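Local structure of neuraminidase (Influenza A virus, 4GDI) at residues 38-43 with 351-356; 102-105 with 110-113; 276-281 with 306-311. The protein resembles the influenza sialidases, which remove terminal sialic acids from glycoconjugates, but has a diverged putative active site. All coordinates share one frame; numbering follows the deposited sequence.

Interaction 1: residues 38-43 with 351-356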
loop_
_atom_site.group_PDB
_atom_site.type_symbol
_atom_site.label_atom_id
_atom_site.label_comp_id
_atom_site.label_asym_id
_atom_site.label_seq_id
_atom_site.Cartn_x
_atom_site.Cartn_y
_atom_site.Cartn_z
ATOM N N LEU A 38 13.227 -6.647 7.730
ATOM C CA LEU A 38 12.345 -7.798 7.734
ATOM C C LEU A 38 11.966 -8.060 9.178
ATOM O O LEU A 38 12.814 -8.007 10.069
ATOM C CB LEU A 38 13.068 -9.005 7.159
ATOM C CG LEU A 38 12.331 -9.958 6.229
ATOM C CD1 LEU A 38 11.855 -9.241 4.986
ATOM C CD2 LEU A 38 13.261 -11.101 5.865
ATOM N N ILE A 39 10.687 -8.316 9.418
ATOM C CA ILE A 39 10.233 -8.703 10.744
ATOM C C ILE A 39 10.368 -10.215 10.893
ATOM O O ILE A 39 9.735 -10.980 10.164
ATOM C CB ILE A 39 8.781 -8.282 10.971
ATOM C CG1 ILE A 39 8.643 -6.776 10.715
ATOM C CG2 ILE A 39 8.337 -8.670 12.383
ATOM C CD1 ILE A 39 7.239 -6.245 10.898
ATOM N N LEU A 40 11.204 -10.633 11.836
ATOM C CA LEU A 40 11.459 -12.044 12.086
ATOM C C LEU A 40 10.339 -12.653 12.912
ATOM O O LEU A 40 9.928 -12.089 13.934
ATOM C CB LEU A 40 12.788 -12.207 12.821
ATOM C CG LEU A 40 13.993 -11.677 12.027
ATOM C CD1 LEU A 40 15.251 -11.864 12.823
ATOM C CD2 LEU A 40 14.090 -12.381 10.685
ATOM N N SER A 41 9.878 -13.823 12.489
ATOM C CA SER A 41 8.653 -14.389 13.041
ATOM C C SER A 41 8.821 -15.757 13.680
ATOM O O SER A 41 9.658 -16.563 13.281
ATOM C CB SER A 41 7.595 -14.471 11.941
ATOM O OG SER A 41 8.070 -15.178 10.806
ATOM N N ARG A 42 7.985 -16.018 14.670
ATOM C CA ARG A 42 7.896 -17.338 15.246
ATOM C C ARG A 42 6.454 -17.593 15.615
ATOM O O ARG A 42 5.662 -16.661 15.696
ATOM C CB ARG A 42 8.821 -17.481 16.463
ATOM C CG ARG A 42 8.576 -16.512 17.613
ATOM C CD ARG A 42 9.631 -16.746 18.709
ATOM N NE ARG A 42 9.628 -15.710 19.738
ATOM C CZ ARG A 42 10.669 -15.420 20.517
ATOM N NH1 ARG A 42 11.816 -16.081 20.390
ATOM N NH2 ARG A 42 10.568 -14.456 21.423
ATOM N N ARG A 43 6.125 -18.868 15.806
ATOM C CA ARG A 43 4.797 -19.303 16.178
ATOM C C ARG A 43 3.793 -18.834 15.126
ATOM O O ARG A 43 2.653 -18.498 15.431
ATOM C CB ARG A 43 4.448 -18.828 17.593
ATOM C CG ARG A 43 5.495 -19.312 18.609
ATOM C CD ARG A 43 4.997 -19.423 20.042
ATOM N NE ARG A 43 5.122 -18.164 20.772
ATOM C CZ ARG A 43 6.261 -17.678 21.267
ATOM N NH1 ARG A 43 7.407 -18.335 21.109
ATOM N NH2 ARG A 43 6.253 -16.520 21.922
ATOM N N GLY A 351 21.244 -16.312 13.076
ATOM C CA GLY A 351 20.850 -17.660 13.432
ATOM C C GLY A 351 19.795 -18.269 12.538
ATOM O O GLY A 351 19.616 -17.863 11.395
ATOM N N MET A 352 19.100 -19.258 13.086
ATOM C CA MET A 352 18.091 -20.008 12.355
ATOM C C MET A 352 16.803 -19.209 12.289
ATOM O O MET A 352 16.301 -18.728 13.314
ATOM C CB MET A 352 17.828 -21.345 13.056
ATOM C CG MET A 352 16.790 -22.211 12.358
ATOM S SD MET A 352 17.418 -23.822 11.841
ATOM C CE MET A 352 18.672 -23.339 10.652
ATOM N N ILE A 353 16.278 -19.044 11.081
ATOM C CA ILE A 353 14.979 -18.406 10.918
ATOM C C ILE A 353 14.031 -19.446 10.351
ATOM O O ILE A 353 14.470 -20.447 9.790
ATOM C CB ILE A 353 15.030 -17.187 9.965
ATOM C CG1 ILE A 353 15.493 -17.612 8.578
ATOM C CG2 ILE A 353 15.958 -16.114 10.513
ATOM C CD1 ILE A 353 15.382 -16.523 7.544
ATOM N N GLN A 354 12.733 -19.223 10.516
ATOM C CA GLN A 354 11.750 -20.061 9.841
ATOM C C GLN A 354 10.844 -19.226 8.943
ATOM O O GLN A 354 10.417 -18.122 9.296
ATOM C CB GLN A 354 10.918 -20.871 10.833
ATOM C CG GLN A 354 10.375 -20.081 11.981
ATOM C CD GLN A 354 11.354 -20.024 13.123
ATOM O OE1 GLN A 354 12.218 -20.893 13.246
ATOM N NE2 GLN A 354 11.235 -18.997 13.964
ATOM N N GLU A 355 10.574 -19.776 7.769
ATOM C CA GLU A 355 9.653 -19.186 6.825
ATOM C C GLU A 355 8.531 -20.188 6.547
ATOM O O GLU A 355 8.777 -21.388 6.402
ATOM C CB GLU A 355 10.409 -18.829 5.544
ATOM C CG GLU A 355 11.059 -17.449 5.589
ATOM C CD GLU A 355 10.028 -16.339 5.649
ATOM O OE1 GLU A 355 9.058 -16.393 4.856
ATOM O OE2 GLU A 355 10.177 -15.429 6.496
ATOM N N LEU A 356 7.300 -19.708 6.492
ATOM C CA LEU A 356 6.162 -20.591 6.269
ATOM C C LEU A 356 6.001 -20.841 4.783
ATOM O O LEU A 356 6.009 -19.908 3.985
ATOM C CB LEU A 356 4.855 -19.980 6.794
ATOM C CG LEU A 356 4.521 -20.017 8.280
ATOM C CD1 LEU A 356 3.029 -19.698 8.470
ATOM C CD2 LEU A 356 4.880 -21.355 8.940
HETATM O O HOH W 1 9.405 -13.290 8.728
HETATM O O HOH W 2 7.595 -18.153 10.233
HETATM O O HOH W 3 12.164 -16.625 11.861
HETATM O O HOH W 4 11.275 -15.036 9.961
#
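Ser41 and Gln354 anchor a water-filled junction between two sheets of the beta-propeller, where strand 39-42 passes strand 352-356 at 80° without backbone pairing. The axes of these short segments approach to 6.9 Å, a gap bridged by one direct hydrogen bond, an apolar contact and four waters. Gln354 has its CG between the backbone N and the carbonyl carbon (chi1 48°), and a bend at the next bond carries the carboxamide across. Its NE2 donates to Ser41 O at 3.0 Å, with an N-H...O angle of 159°; the acceptor lies close to the amide plane, and the N-H arrives in the carbonyl plane of Ser41. The same NE2 lies 3.8 Å from Arg42 CB, whose guanidinium heads off to a salt bridge with Glu74. Water 3 gives Ser41 O a second donor and accepts from Gln354 N. Water 4 links Ser41 N to Gln354 O, water 2 joins that carbonyl to Ser41 OG, and water 1 gathers Ile39 O, Ser41 OG and Glu355 OE2. Beside this network the branches Leu40 CD2 and Ile353 CG2 meet at 4.2 Å, the side chains crossing at about a right angle. The chemistry is mainly polar: waters supply partners to the backbone N and O of Ser41 and Gln354, and one hydrogen bond ties the Gln354 carboxamide to the facing sheet.

Interaction 2: residues 102-105 with 110-113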
loop_
_atom_site.group_PDB
_atom_site.type_symbol
_atom_site.label_atom_id
_atom_site.label_comp_id
_atom_site.label_asym_id
_atom_site.label_seq_id
_atom_site.Cartn_x
_atom_site.Cartn_y
_atom_site.Cartn_z
ATOM N N SER A 102 -1.136 -17.182 20.358
ATOM C CA SER A 102 -2.342 -16.635 19.741
ATOM C C SER A 102 -3.166 -17.630 18.945
ATOM O O SER A 102 -2.753 -18.755 18.682
ATOM C CB SER A 102 -1.967 -15.468 18.827
ATOM O OG SER A 102 -1.517 -15.940 17.574
ATOM N N SER A 103 -4.353 -17.182 18.570
ATOM C CA SER A 103 -5.165 -17.881 17.600
ATOM C C SER A 103 -6.047 -16.838 16.941
ATOM O O SER A 103 -6.406 -15.843 17.567
ATOM C CB SER A 103 -6.026 -18.939 18.280
ATOM O OG SER A 103 -6.746 -19.692 17.316
ATOM N N ALA A 104 -6.390 -17.055 15.683
ATOM C CA ALA A 104 -7.231 -16.120 14.972
ATOM C C ALA A 104 -8.097 -16.851 13.958
ATOM O O ALA A 104 -7.746 -17.912 13.458
ATOM C CB ALA A 104 -6.371 -15.063 14.260
ATOM N N CYS A 105 -9.251 -16.282 13.664
ATOM C CA CYS A 105 -10.139 -16.898 12.695
ATOM C C CYS A 105 -11.202 -15.884 12.290
ATOM O O CYS A 105 -11.684 -15.113 13.134
ATOM C CB CYS A 105 -10.786 -18.180 13.259
ATOM S SG CYS A 105 -11.473 -18.081 14.962
ATOM N N LYS A 110 -16.231 -10.743 10.728
ATOM C CA LYS A 110 -15.112 -10.116 11.404
ATOM C C LYS A 110 -14.047 -11.131 11.858
ATOM O O LYS A 110 -14.319 -12.317 11.962
ATOM C CB LYS A 110 -15.615 -9.340 12.614
ATOM C CG LYS A 110 -16.591 -8.227 12.283
ATOM C CD LYS A 110 -15.904 -7.054 11.617
ATOM C CE LYS A 110 -16.851 -5.868 11.470
ATOM N NZ LYS A 110 -16.154 -4.661 10.939
ATOM N N TRP A 111 -12.838 -10.639 12.120
ATOM C CA TRP A 111 -11.800 -11.442 12.743
ATOM C C TRP A 111 -12.005 -11.538 14.241
ATOM O O TRP A 111 -12.191 -10.522 14.910
ATOM C CB TRP A 111 -10.422 -10.826 12.510
ATOM C CG TRP A 111 -9.910 -11.022 11.130
ATOM C CD1 TRP A 111 -9.942 -10.117 10.115
ATOM C CD2 TRP A 111 -9.280 -12.198 10.604
ATOM N NE1 TRP A 111 -9.377 -10.656 8.987
ATOM C CE2 TRP A 111 -8.955 -11.928 9.260
ATOM C CE3 TRP A 111 -8.957 -13.452 11.142
ATOM C CZ2 TRP A 111 -8.324 -12.865 8.435
ATOM C CZ3 TRP A 111 -8.339 -14.389 10.325
ATOM C CH2 TRP A 111 -8.035 -14.092 8.977
ATOM N N THR A 112 -11.984 -12.765 14.750
ATOM C CA THR A 112 -11.781 -13.021 16.168
ATOM C C THR A 112 -10.297 -13.344 16.374
ATOM O O THR A 112 -9.738 -14.207 15.690
ATOM C CB THR A 112 -12.609 -14.215 16.657
ATOM O OG1 THR A 112 -14.002 -13.980 16.408
ATOM C CG2 THR A 112 -12.395 -14.446 18.132
ATOM N N VAL A 113 -9.671 -12.642 17.305
ATOM C CA VAL A 113 -8.260 -12.829 17.612
ATOM C C VAL A 113 -8.125 -13.051 19.107
ATOM O O VAL A 113 -8.698 -12.306 19.887
ATOM C CB VAL A 113 -7.428 -11.578 17.230
ATOM C CG1 VAL A 113 -5.976 -11.741 17.675
ATOM C CG2 VAL A 113 -7.521 -11.293 15.726
HETATM O O HOH W 5 -14.447 -14.367 13.851
#
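Cys105 and Thr112 form a hydrogen-bonded antiparallel pair near the turn of the hairpin between strands 101-106 and 111-117. Cys105 N donates to Thr112 O and Thr112 N returns a bond to Cys105 O, both at 2.9 Å. One step further in, Ala104 and Val113 make the non-hydrogen-bonded pair. There the strands draw close, with Ala104 CA only 3.2 Å from Thr112 O in a CA-H...O contact, and Val113 CA makes a similar, longer one to Ser103 O. The small methyl Ala104 CB meets Val113 CG2 at 4.2 Å on one face of the sheet. Trp111 completes the tight part: with CG beside the backbone N (chi1 -75°), the indole leans back obliquely against the first strand and sets CE3 3.5 Å from Cys105 C, while Cys105 N lies in the ring plane at its edge. Phe106 packs against this indole edge-to-face. The end nearer the turn is looser and wetter. Water 5 donates to Cys105 O and to Lys110 O and accepts from Thr112 OG1 at 2.6 Å, bridging the two sides of the hairpin, and the partly exposed Lys110 side chain leads away from the first strand. On the face shared with Thr112, Cys105 SG is bonded to Cys152, next to the first strand of the following sheet. The arrangement is that of the first two strands of a four-stranded antiparallel propeller blade, here cross-linked by a disulfide to its neighbour, as suits the six-bladed neuraminidase fold.

Interaction 3: residues 276-281 with 306-311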
loop_
_atom_site.group_PDB
_atom_site.type_symbol
_atom_site.label_atom_id
_atom_site.label_comp_id
_atom_site.label_asym_id
_atom_site.label_seq_id
_atom_site.Cartn_x
_atom_site.Cartn_y
_atom_site.Cartn_z
ATOM N N PRO A 276 -9.901 -41.550 3.139
ATOM C CA PRO A 276 -8.585 -41.844 3.712
ATOM C C PRO A 276 -8.079 -40.773 4.662
ATOM O O PRO A 276 -8.472 -39.608 4.552
ATOM C CB PRO A 276 -7.671 -41.859 2.483
ATOM C CG PRO A 276 -8.574 -42.156 1.339
ATOM C CD PRO A 276 -9.836 -41.435 1.672
ATOM N N ALA A 277 -7.199 -41.179 5.572
ATOM C CA ALA A 277 -6.481 -40.248 6.420
ATOM C C ALA A 277 -5.151 -39.911 5.771
ATOM O O ALA A 277 -4.679 -40.639 4.901
ATOM C CB ALA A 277 -6.243 -40.862 7.784
ATOM N N TRP A 278 -4.545 -38.810 6.203
ATOM C CA TRP A 278 -3.164 -38.509 5.833
ATOM C C TRP A 278 -2.366 -38.191 7.072
ATOM O O TRP A 278 -2.820 -37.411 7.919
ATOM C CB TRP A 278 -3.095 -37.320 4.889
ATOM C CG TRP A 278 -3.587 -37.605 3.514
ATOM C CD1 TRP A 278 -4.879 -37.638 3.097
ATOM C CD2 TRP A 278 -2.784 -37.877 2.363
ATOM N NE1 TRP A 278 -4.934 -37.902 1.754
ATOM C CE2 TRP A 278 -3.659 -38.053 1.279
ATOM C CE3 TRP A 278 -1.409 -37.982 2.142
ATOM C CZ2 TRP A 278 -3.206 -38.345 -0.001
ATOM C CZ3 TRP A 278 -0.960 -38.271 0.869
ATOM C CH2 TRP A 278 -1.854 -38.445 -0.186
ATOM N N THR A 279 -1.190 -38.808 7.182
ATOM C CA THR A 279 -0.239 -38.490 8.232
ATOM C C THR A 279 0.851 -37.634 7.649
ATOM O O THR A 279 1.041 -37.616 6.432
ATOM C CB THR A 279 0.392 -39.755 8.833
ATOM O OG1 THR A 279 0.913 -40.567 7.782
ATOM C CG2 THR A 279 -0.654 -40.556 9.619
ATOM N N SER A 280 1.585 -36.944 8.516
ATOM C CA SER A 280 2.697 -36.123 8.068
ATOM C C SER A 280 3.827 -36.148 9.098
ATOM O O SER A 280 3.586 -36.146 10.302
ATOM C CB SER A 280 2.213 -34.692 7.784
ATOM O OG SER A 280 1.639 -34.122 8.935
ATOM N N LYS A 281 5.066 -36.204 8.617
ATOM C CA LYS A 281 6.215 -36.308 9.509
ATOM C C LYS A 281 7.545 -36.009 8.805
ATOM O O LYS A 281 7.640 -35.991 7.566
ATOM C CB LYS A 281 6.258 -37.705 10.126
ATOM C CG LYS A 281 6.451 -38.825 9.089
ATOM C CD LYS A 281 6.492 -40.216 9.740
ATOM C CE LYS A 281 6.967 -41.289 8.745
ATOM N NZ LYS A 281 7.181 -42.619 9.400
ATOM N N VAL A 306 -0.477 -47.998 4.279
ATOM C CA VAL A 306 -0.287 -46.829 3.434
ATOM C C VAL A 306 -0.494 -47.173 1.967
ATOM O O VAL A 306 -0.135 -48.259 1.522
ATOM C CB VAL A 306 1.131 -46.229 3.603
ATOM C CG1 VAL A 306 1.333 -45.049 2.663
ATOM C CG2 VAL A 306 1.376 -45.823 5.050
ATOM N N SER A 307 -1.084 -46.245 1.221
ATOM C CA SER A 307 -1.110 -46.338 -0.234
ATOM C C SER A 307 -0.217 -45.240 -0.815
ATOM O O SER A 307 0.992 -45.433 -0.964
ATOM C CB SER A 307 -2.541 -46.244 -0.762
ATOM O OG SER A 307 -3.237 -45.190 -0.128
ATOM N N LEU A 308 -0.796 -44.080 -1.101
ATOM C CA LEU A 308 -0.029 -42.961 -1.642
ATOM C C LEU A 308 0.995 -42.470 -0.626
ATOM O O LEU A 308 0.720 -42.388 0.572
ATOM C CB LEU A 308 -0.956 -41.817 -2.027
ATOM C CG LEU A 308 -1.886 -42.060 -3.212
ATOM C CD1 LEU A 308 -2.917 -40.949 -3.298
ATOM C CD2 LEU A 308 -1.086 -42.148 -4.495
ATOM N N SER A 309 2.180 -42.142 -1.111
ATOM C CA SER A 309 3.210 -41.592 -0.255
ATOM C C SER A 309 3.998 -40.527 -1.014
ATOM O O SER A 309 4.397 -40.726 -2.160
ATOM C CB SER A 309 4.132 -42.697 0.239
ATOM O OG SER A 309 5.146 -42.160 1.062
ATOM N N TYR A 310 4.207 -39.388 -0.372
ATOM C CA TYR A 310 4.836 -38.254 -1.029
ATOM C C TYR A 310 5.909 -37.646 -0.147
ATOM O O TYR A 310 5.626 -37.140 0.935
ATOM C CB TYR A 310 3.816 -37.165 -1.317
ATOM C CG TYR A 310 2.811 -37.459 -2.386
ATOM C CD1 TYR A 310 3.181 -37.508 -3.720
ATOM C CD2 TYR A 310 1.467 -37.642 -2.065
ATOM C CE1 TYR A 310 2.245 -37.752 -4.708
ATOM C CE2 TYR A 310 0.525 -37.887 -3.044
ATOM C CZ TYR A 310 0.918 -37.941 -4.363
ATOM O OH TYR A 310 -0.024 -38.186 -5.334
ATOM N N GLU A 311 7.140 -37.670 -0.630
ATOM C CA GLU A 311 8.236 -37.081 0.089
ATOM C C GLU A 311 8.345 -35.668 -0.435
ATOM O O GLU A 311 9.024 -35.419 -1.427
ATOM C CB GLU A 311 9.510 -37.884 -0.169
ATOM C CG GLU A 311 10.708 -37.435 0.636
ATOM C CD GLU A 311 11.857 -38.430 0.551
ATOM O OE1 GLU A 311 11.592 -39.653 0.578
ATOM O OE2 GLU A 311 13.022 -37.992 0.449
#
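Trp278 and Tyr310 each place CG beside the backbone N and anti to the carbonyl carbon (chi1 -72° and -71°), and these matching torsions turn the two rings toward each other from the outer strands of a three-stranded sheet, whose middle strand is 289-296. They meet edge to edge. Trp278 CH2 lies 3.8 Å from Tyr310 CE2, and Trp278 CZ3 lies 3.9 Å from Tyr310 CD2, each ring sitting near the plane of the other. The two planes are tilted by only about 13°, yet there is no stacked overlap because the rings lie side by side. Leu308 adds an aliphatic neighbour at the same corner of the indole: its CB is 3.9 Å and its CD1 4.1 Å from Trp278 CH2. That one ring carbon is therefore where all three side chains converge. The polar ends of the aromatics turn to the N-terminal part of the chain, where Tyr310 OH bonds to Lys19 O and Trp278 NE1 makes a weak bond to Val18 O. Trp21, on a strand of the adjoining sheet, meets Trp278 edge-to-face. The link between the two segments is thus wholly apolar, a small van der Waals contact of aromatic edges and leucine carbons, while the polar ends of both rings find backbone oxygens outside the contact, which probably limits how far the rings can turn.

The three contacts occupy different parts of one propeller. Along the chain, interactions 2 and 3 follow one another inside the large loop closed by interaction 1, which brings residues 38-43 to the late strand 352-362. Interactions 1 and 2 are close neighbours, their centres 21 Å apart and their nearest atoms about 5 Å. Interaction 3 lies across the centre of the chain from interaction 2, with 30 Å between centres, and its centre is 28 Å from that of interaction 1. Calcium sites lie at some remove: the Tyr310 side chain is about 13 Å from the bound calcium ion, and the Thr112 side chain about 8 Å from that of Gln180, which belongs to a calcium site of this protein.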